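Local coordinates for Alpha/beta hydrolase fold protein (Nakamurella multipartita, PDB 4Y7D) that probably acts as a hydrolase of the alpha/beta hydrolase fold, although its substrate is not known, at residues V128-D140 / D250-A262. Numbering follows the deposited sequence.
Sequences VSVAAVSHRYHFD and DSDVDPEFSRFAA
Phe-257 O is gripped twice: Ser-134 OG donates to it at 2.7 Å, and Ala-261 N, one helical turn on, reaches it from the opposite face of the carbonyl plane. This ties the loop that leaves strand 124-130 to the first turns of helix 255-264, at the C-terminal end of an inner strand of the central sheet of an alpha/beta hydrolase fold. Ser-134 OG sits between its own backbone N and carbonyl carbon (chi1 59°), which brings it within bonding distance of Phe-257 O. Next along the loop, His-135 NE2 donates to Glu-256 OE1 at 2.7 Å. The acceptor uses its syn lone pair and lies near the imidazole plane. His-135 ND1 donates to Arg-136 O, so both ring nitrogens are held. Phe-257 lies against one face of the imidazole in an offset stack, with planes 28° apart. The imidazole also turns its edge to the face of Phe-260. An alanine in place of His-135 would probably leave Glu-256 without this donor and open a gap between the two phenylalanines. Deeper in, Val-253 packs on Ala-131 and Val-133. Asp-250 OD1 closes an Asx turn by accepting from Asp-252 N, while OD2 accepts from His-278 ND1, as in the Asp-His pair of this family. Water 1 bridges Ser-129 O, Ala-132 N and Ser-258 OG, the last at 2.7 Å.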
ATOM      1  N   VAL A 128       5.528   6.344   6.775  1.00 17.18           N
ATOM      2  CA  VAL A 128       4.199   6.809   6.422  1.00 18.28           C
ATOM      3  C   VAL A 128       3.322   5.593   6.187  1.00 18.48           C
ATOM      4  O   VAL A 128       3.597   4.782   5.280  1.00 17.16           O
ATOM      5  CB  VAL A 128       4.229   7.697   5.192  1.00 18.96           C
ATOM      6  CG1 VAL A 128       2.826   8.146   4.788  1.00 19.77           C
ATOM      7  CG2 VAL A 128       5.107   8.916   5.482  1.00 19.60           C
ATOM      8  N   SER A 129       2.293   5.483   7.016  1.00 18.21           N
ATOM      9  CA  SER A 129       1.459   4.296   7.054  1.00 18.70           C
ATOM     10  C   SER A 129       0.019   4.680   6.750  1.00 18.76           C
ATOM     11  O   SER A 129      -0.693   5.288   7.573  1.00 18.18           O
ATOM     12  CB  SER A 129       1.592   3.635   8.378  1.00 20.39           C
ATOM     13  OG  SER A 129       0.806   2.489   8.424  1.00 23.22           O
ATOM     14  N   VAL A 130      -0.426   4.291   5.562  1.00 17.60           N
ATOM     15  CA  VAL A 130      -1.733   4.726   5.030  1.00 17.69           C
ATOM     16  C   VAL A 130      -2.710   3.567   5.200  1.00 17.36           C
ATOM     17  O   VAL A 130      -2.481   2.486   4.649  1.00 17.36           O
ATOM     18  CB  VAL A 130      -1.594   5.084   3.558  1.00 17.93           C
ATOM     19  CG1 VAL A 130      -2.901   5.638   2.983  1.00 18.51           C
ATOM     20  CG2 VAL A 130      -0.471   6.128   3.407  1.00 19.04           C
ATOM     21  N   ALA A 131      -3.792   3.814   5.948  1.00 17.00           N
ATOM     22  CA  ALA A 131      -4.875   2.832   6.139  1.00 18.24           C
ATOM     23  C   ALA A 131      -4.322   1.417   6.185  1.00 18.26           C
ATOM     24  O   ALA A 131      -4.727   0.543   5.405  1.00 18.60           O
ATOM     25  CB  ALA A 131      -5.918   2.985   5.049  1.00 18.66           C
ATOM     26  N   ALA A 132      -3.409   1.182   7.125  1.00 18.03           N
ATOM     27  CA  ALA A 132      -2.591  -0.027   7.135  1.00 17.50           C
ATOM     28  C   ALA A 132      -3.052  -1.011   8.185  1.00 17.30           C
ATOM     29  O   ALA A 132      -3.374  -0.645   9.330  1.00 18.08           O
ATOM     30  CB  ALA A 132      -1.126   0.315   7.346  1.00 18.16           C
ATOM     31  N   VAL A 133      -3.010  -2.286   7.819  1.00 17.87           N
ATOM     32  CA  VAL A 133      -3.292  -3.324   8.763  1.00 17.57           C
ATOM     33  C   VAL A 133      -2.213  -3.357   9.866  1.00 17.84           C
ATOM     34  O   VAL A 133      -1.052  -3.621   9.602  1.00 17.85           O
ATOM     35  CB  VAL A 133      -3.425  -4.691   8.073  1.00 18.08           C
ATOM     36  CG1 VAL A 133      -3.596  -5.811   9.086  1.00 18.41           C
ATOM     37  CG2 VAL A 133      -4.601  -4.713   7.099  1.00 18.72           C
ATOM     38  N   SER A 134      -2.660  -3.170  11.097  1.00 17.42           N
ATOM     39  CA  SER A 134      -1.774  -2.939  12.258  1.00 18.28           C
ATOM     40  C   SER A 134      -1.961  -3.985  13.352  1.00 18.31           C
ATOM     41  O   SER A 134      -1.236  -3.961  14.384  1.00 18.00           O
ATOM     42  CB  SER A 134      -2.005  -1.536  12.816  1.00 17.59           C
ATOM     43  OG  SER A 134      -3.370  -1.380  13.217  1.00 17.49           O
ATOM     44  N   HIS A 135      -2.904  -4.916  13.141  1.00 20.08           N
ATOM     45  CA  HIS A 135      -3.130  -5.994  14.074  1.00 19.45           C
ATOM     46  C   HIS A 135      -3.915  -7.066  13.347  1.00 19.67           C
ATOM     47  O   HIS A 135      -4.100  -6.965  12.148  1.00 19.19           O
ATOM     48  CB  HIS A 135      -3.798  -5.539  15.393  1.00 21.02           C
ATOM     49  CG  HIS A 135      -5.193  -4.965  15.256  1.00 21.87           C
ATOM     50  ND1 HIS A 135      -6.284  -5.716  14.871  1.00 22.43           N
ATOM     51  CD2 HIS A 135      -5.672  -3.719  15.518  1.00 22.50           C
ATOM     52  CE1 HIS A 135      -7.372  -4.951  14.891  1.00 23.92           C
ATOM     53  NE2 HIS A 135      -7.016  -3.730  15.256  1.00 22.29           N
ATOM     54  N   ARG A 136      -4.244  -8.170  14.019  1.00 20.52           N
ATOM     55  CA  ARG A 136      -4.942  -9.260  13.376  1.00 21.03           C
ATOM     56  C   ARG A 136      -6.138  -8.748  12.556  1.00 21.94           C
ATOM     57  O   ARG A 136      -6.914  -7.907  13.014  1.00 20.10           O
ATOM     58  CB  ARG A 136      -5.430 -10.296  14.379  1.00 22.41           C
ATOM     59  CG  ARG A 136      -6.024 -11.545  13.740  1.00 23.15           C
ATOM     60  CD  ARG A 136      -6.297 -12.641  14.778  1.00 24.80           C
ATOM     61  NE  ARG A 136      -5.045 -13.204  15.295  1.00 24.92           N
ATOM     62  CZ  ARG A 136      -4.991 -14.372  15.972  1.00 28.19           C
ATOM     63  NH1 ARG A 136      -6.084 -15.066  16.233  1.00 27.82           N
ATOM     64  NH2 ARG A 136      -3.822 -14.864  16.387  1.00 30.01           N
ATOM     65  N   TYR A 137      -6.298  -9.325  11.373  1.00 23.19           N
ATOM     66  CA  TYR A 137      -7.323  -8.897  10.429  0.70 24.63           C
ATOM     67  C   TYR A 137      -7.909 -10.089   9.747  1.00 25.47           C
ATOM     68  O   TYR A 137      -7.174 -10.995   9.335  1.00 25.45           O
ATOM     69  CB  TYR A 137      -6.764  -7.955   9.377  0.70 24.18           C
ATOM     70  CG  TYR A 137      -7.633  -7.841   8.130  0.70 26.21           C
ATOM     71  CD1 TYR A 137      -8.617  -6.861   8.024  0.70 27.59           C
ATOM     72  CD2 TYR A 137      -7.469  -8.717   7.066  0.70 27.16           C
ATOM     73  CE1 TYR A 137      -9.429  -6.756   6.885  0.70 28.40           C
ATOM     74  CE2 TYR A 137      -8.267  -8.632   5.925  0.70 27.77           C
ATOM     75  CZ  TYR A 137      -9.229  -7.641   5.830  0.70 28.18           C
ATOM     76  OH  TYR A 137     -10.003  -7.585   4.697  0.70 30.45           O
ATOM     77  N   HIS A 138      -9.243 -10.105   9.642  1.00 26.39           N
ATOM     78  CA  HIS A 138      -9.974 -11.184   8.934  1.00 30.94           C
ATOM     79  C   HIS A 138     -10.698 -10.662   7.686  1.00 36.24           C
ATOM     80  O   HIS A 138     -11.459  -9.696   7.740  1.00 39.27           O
ATOM     81  CB  HIS A 138     -10.966 -11.790   9.870  1.00 32.30           C
ATOM     82  CG  HIS A 138     -10.320 -12.537  10.979  1.00 32.35           C
ATOM     83  ND1 HIS A 138      -9.729 -13.762  10.789  1.00 34.21           N
ATOM     84  CD2 HIS A 138     -10.115 -12.206  12.272  1.00 31.57           C
ATOM     85  CE1 HIS A 138      -9.245 -14.183  11.942  1.00 35.19           C
ATOM     86  NE2 HIS A 138      -9.442 -13.241  12.849  1.00 32.67           N
ATOM     87  N   PHE A 139     -10.345 -11.255   6.562  1.00 37.51           N
ATOM     88  CA  PHE A 139     -10.926 -10.933   5.256  0.60 40.63           C
ATOM     89  C   PHE A 139     -12.347 -11.486   5.197  1.00 41.41           C
ATOM     90  O   PHE A 139     -12.570 -12.625   5.532  1.00 42.98           O
ATOM     91  CB  PHE A 139     -10.037 -11.584   4.186  0.60 40.74           C
ATOM     92  CG  PHE A 139     -10.566 -11.546   2.767  0.60 41.15           C
ATOM     93  CD1 PHE A 139     -10.941 -10.354   2.164  0.60 39.89           C
ATOM     94  CD2 PHE A 139     -10.616 -12.734   2.000  0.60 42.04           C
ATOM     95  CE1 PHE A 139     -11.377 -10.345   0.838  0.60 40.26           C
ATOM     96  CE2 PHE A 139     -11.046 -12.724   0.686  0.60 40.73           C
ATOM     97  CZ  PHE A 139     -11.424 -11.520   0.108  0.60 41.44           C
ATOM     98  N   ASP A 140     -13.299 -10.652   4.799  1.00 49.19           N
ATOM     99  CA  ASP A 140     -14.628 -11.141   4.426  0.60 53.85           C
ATOM    100  C   ASP A 140     -14.539 -11.538   2.945  1.00 54.50           C
ATOM    101  O   ASP A 140     -14.152 -10.716   2.087  1.00 57.11           O
ATOM    102  CB  ASP A 140     -15.768 -10.123   4.715  0.60 54.67           C
ATOM    103  CG  ASP A 140     -15.334  -8.658   4.588  0.60 52.39           C
ATOM    104  OD1 ASP A 140     -14.678  -8.299   3.587  0.60 50.50           O
ATOM    105  OD2 ASP A 140     -15.683  -7.867   5.494  0.60 49.93           O
ATOM    106  N   ASP A 250     -13.447   4.743   5.306  1.00 20.51           N
ATOM    107  CA  ASP A 250     -12.746   3.581   4.742  1.00 20.81           C
ATOM    108  C   ASP A 250     -13.530   2.333   5.144  1.00 21.66           C
ATOM    109  O   ASP A 250     -13.714   2.081   6.347  1.00 22.09           O
ATOM    110  CB  ASP A 250     -11.342   3.518   5.322  1.00 19.89           C
ATOM    111  CG  ASP A 250     -10.419   2.602   4.586  1.00 20.02           C
ATOM    112  OD1 ASP A 250     -10.832   1.551   4.037  1.00 20.68           O
ATOM    113  OD2 ASP A 250      -9.222   2.945   4.578  1.00 19.72           O
ATOM    114  N   SER A 251     -13.939   1.540   4.150  1.00 22.33           N
ATOM    115  CA  SER A 251     -14.660   0.302   4.417  1.00 23.94           C
ATOM    116  C   SER A 251     -13.767  -0.929   4.219  1.00 23.96           C
ATOM    117  O   SER A 251     -14.251  -2.057   4.334  1.00 24.05           O
ATOM    118  CB  SER A 251     -15.848   0.205   3.465  1.00 24.43           C
ATOM    119  OG  SER A 251     -15.388   0.133   2.119  1.00 25.14           O
ATOM    120  N   ASP A 252     -12.513  -0.712   3.894  1.00 22.46           N
ATOM    121  CA  ASP A 252     -11.594  -1.797   3.569  1.00 23.65           C
ATOM    122  C   ASP A 252     -10.701  -2.092   4.796  1.00 23.18           C
ATOM    123  O   ASP A 252     -10.711  -3.210   5.347  1.00 23.15           O
ATOM    124  CB  ASP A 252     -10.764  -1.338   2.362  1.00 24.68           C
ATOM    125  CG  ASP A 252     -10.014  -2.479   1.678  1.00 27.96           C
ATOM    126  OD1 ASP A 252      -9.566  -3.371   2.416  1.00 30.41           O
ATOM    127  OD2 ASP A 252      -9.857  -2.452   0.421  1.00 26.26           O
ATOM    128  N   VAL A 253      -9.967  -1.077   5.260  1.00 21.33           N
ATOM    129  CA  VAL A 253      -9.221  -1.178   6.519  1.00 20.36           C
ATOM    130  C   VAL A 253      -9.837  -0.180   7.482  1.00 20.60           C
ATOM    131  O   VAL A 253      -9.746   1.062   7.273  1.00 21.79           O
ATOM    132  CB  VAL A 253      -7.718  -0.914   6.306  1.00 19.29           C
ATOM    133  CG1 VAL A 253      -6.955  -0.846   7.632  1.00 19.39           C
ATOM    134  CG2 VAL A 253      -7.142  -1.999   5.413  1.00 20.70           C
ATOM    135  N   ASP A 254     -10.505  -0.689   8.493  1.00 20.84           N
ATOM    136  CA  ASP A 254     -11.207   0.196   9.422  1.00 21.71           C
ATOM    137  C   ASP A 254     -10.319   1.288  10.016  1.00 20.68           C
ATOM    138  O   ASP A 254      -9.157   1.043  10.310  1.00 19.82           O
ATOM    139  CB  ASP A 254     -11.851  -0.547  10.588  1.00 23.50           C
ATOM    140  CG  ASP A 254     -12.888   0.306  11.274  1.00 25.25           C
ATOM    141  OD1 ASP A 254     -14.074   0.378  10.778  1.00 29.92           O
ATOM    142  OD2 ASP A 254     -12.585   0.898  12.300  1.00 23.62           O
ATOM    143  N   PRO A 255     -10.860   2.507  10.147  1.00 21.18           N
ATOM    144  CA  PRO A 255     -10.086   3.572  10.825  1.00 20.85           C
ATOM    145  C   PRO A 255      -9.487   3.177  12.193  1.00 20.29           C
ATOM    146  O   PRO A 255      -8.437   3.740  12.611  1.00 19.80           O
ATOM    147  CB  PRO A 255     -11.078   4.721  10.919  1.00 21.10           C
ATOM    148  CG  PRO A 255     -11.911   4.550   9.667  1.00 21.47           C
ATOM    149  CD  PRO A 255     -12.106   3.028   9.558  1.00 21.38           C
ATOM    150  N   GLU A 256     -10.115   2.227  12.897  1.00 19.93           N
ATOM    151  CA  GLU A 256      -9.600   1.774  14.193  1.00 21.80           C
ATOM    152  C   GLU A 256      -8.188   1.230  14.070  1.00 20.28           C
ATOM    153  O   GLU A 256      -7.383   1.317  15.041  1.00 20.94           O
ATOM    154  CB  GLU A 256     -10.510   0.659  14.817  1.00 24.77           C
ATOM    155  CG  GLU A 256     -10.004   0.048  16.141  1.00 30.58           C
ATOM    156  CD  GLU A 256      -9.020  -1.204  16.056  1.00 32.81           C
ATOM    157  OE1 GLU A 256      -8.838  -1.812  14.945  1.00 34.25           O
ATOM    158  OE2 GLU A 256      -8.441  -1.582  17.152  1.00 36.94           O
ATOM    159  N   PHE A 257      -7.841   0.652  12.912  1.00 19.14           N
ATOM    160  CA  PHE A 257      -6.474   0.160  12.751  1.00 17.79           C
ATOM    161  C   PHE A 257      -5.472   1.320  12.850  1.00 17.45           C
ATOM    162  O   PHE A 257      -4.358   1.159  13.437  1.00 16.84           O
ATOM    163  CB  PHE A 257      -6.258  -0.550  11.429  1.00 18.59           C
ATOM    164  CG  PHE A 257      -6.849  -1.950  11.373  1.00 19.70           C
ATOM    165  CD1 PHE A 257      -6.150  -3.010  11.863  1.00 20.05           C
ATOM    166  CD2 PHE A 257      -8.092  -2.184  10.811  1.00 21.47           C
ATOM    167  CE1 PHE A 257      -6.676  -4.289  11.833  1.00 21.29           C
ATOM    168  CE2 PHE A 257      -8.645  -3.475  10.786  1.00 22.73           C
ATOM    169  CZ  PHE A 257      -7.917  -4.527  11.287  1.00 23.30           C
ATOM    170  N   SER A 258      -5.847   2.434  12.253  1.00 16.89           N
ATOM    171  CA  SER A 258      -4.954   3.604  12.312  1.00 17.53           C
ATOM    172  C   SER A 258      -4.904   4.302  13.691  1.00 19.50           C
ATOM    173  O   SER A 258      -3.843   4.815  14.089  1.00 19.50           O
ATOM    174  CB  SER A 258      -5.351   4.595  11.248  1.00 17.81           C
ATOM    175  OG  SER A 258      -5.108   4.116   9.913  1.00 18.85           O
ATOM    176  N   ARG A 259      -6.035   4.388  14.382  1.00 19.95           N
ATOM    177  CA  ARG A 259      -6.061   4.958  15.736  1.00 22.15           C
ATOM    178  C   ARG A 259      -5.233   4.101  16.664  1.00 20.09           C
ATOM    179  O   ARG A 259      -4.493   4.617  17.467  1.00 19.75           O
ATOM    180  CB  ARG A 259      -7.501   5.093  16.284  1.00 26.15           C
ATOM    181  CG  ARG A 259      -8.189   6.362  15.843  1.00 32.78           C
ATOM    182  CD  ARG A 259      -9.476   6.657  16.651  1.00 36.42           C
ATOM    183  NE  ARG A 259     -10.468   5.660  16.230  1.00 45.48           N
ATOM    184  CZ  ARG A 259     -11.236   5.730  15.122  1.00 46.78           C
ATOM    185  NH1 ARG A 259     -11.217   6.812  14.318  1.00 42.49           N
ATOM    186  NH2 ARG A 259     -12.039   4.694  14.832  1.00 42.10           N
ATOM    187  N   PHE A 260      -5.340   2.771  16.528  1.00 19.06           N
ATOM    188  CA  PHE A 260      -4.536   1.857  17.295  1.00 18.98           C
ATOM    189  C   PHE A 260      -3.057   2.098  17.019  1.00 18.45           C
ATOM    190  O   PHE A 260      -2.268   2.138  17.947  1.00 19.17           O
ATOM    191  CB  PHE A 260      -4.885   0.388  16.959  1.00 18.95           C
ATOM    192  CG  PHE A 260      -3.983  -0.630  17.583  1.00 19.64           C
ATOM    193  CD1 PHE A 260      -4.087  -0.925  18.919  1.00 20.19           C
ATOM    194  CD2 PHE A 260      -3.076  -1.338  16.831  1.00 19.41           C
ATOM    195  CE1 PHE A 260      -3.262  -1.863  19.485  1.00 20.71           C
ATOM    196  CE2 PHE A 260      -2.253  -2.293  17.395  1.00 20.53           C
ATOM    197  CZ  PHE A 260      -2.375  -2.562  18.737  1.00 21.07           C
ATOM    198  N   ALA A 261      -2.685   2.167  15.747  1.00 18.15           N
ATOM    199  CA  ALA A 261      -1.292   2.313  15.351  1.00 17.42           C
ATOM    200  C   ALA A 261      -0.723   3.606  15.923  1.00 17.76           C
ATOM    201  O   ALA A 261       0.356   3.570  16.515  1.00 17.96           O
ATOM    202  CB  ALA A 261      -1.151   2.252  13.840  1.00 16.97           C
ATOM    203  N   ALA A 262      -1.467   4.717  15.807  1.00 17.55           N
ATOM    204  CA  ALA A 262      -0.998   5.983  16.328  1.00 19.23           C
ATOM    205  C   ALA A 262      -0.833   5.951  17.851  1.00 20.21           C
ATOM    206  O   ALA A 262       0.112   6.547  18.390  1.00 21.44           O
ATOM    207  CB  ALA A 262      -1.876   7.118  15.885  1.00 19.44           C
TER
HETATM  208  O   HOH W   1      -2.687   3.468   8.869  1.00 17.55           O
HETATM  209  O   HOH W   2      -2.285   1.379  10.733  1.00 18.74           O
HETATM  210  O   HOH W   3     -11.880  -5.448   4.430  1.00 41.27           O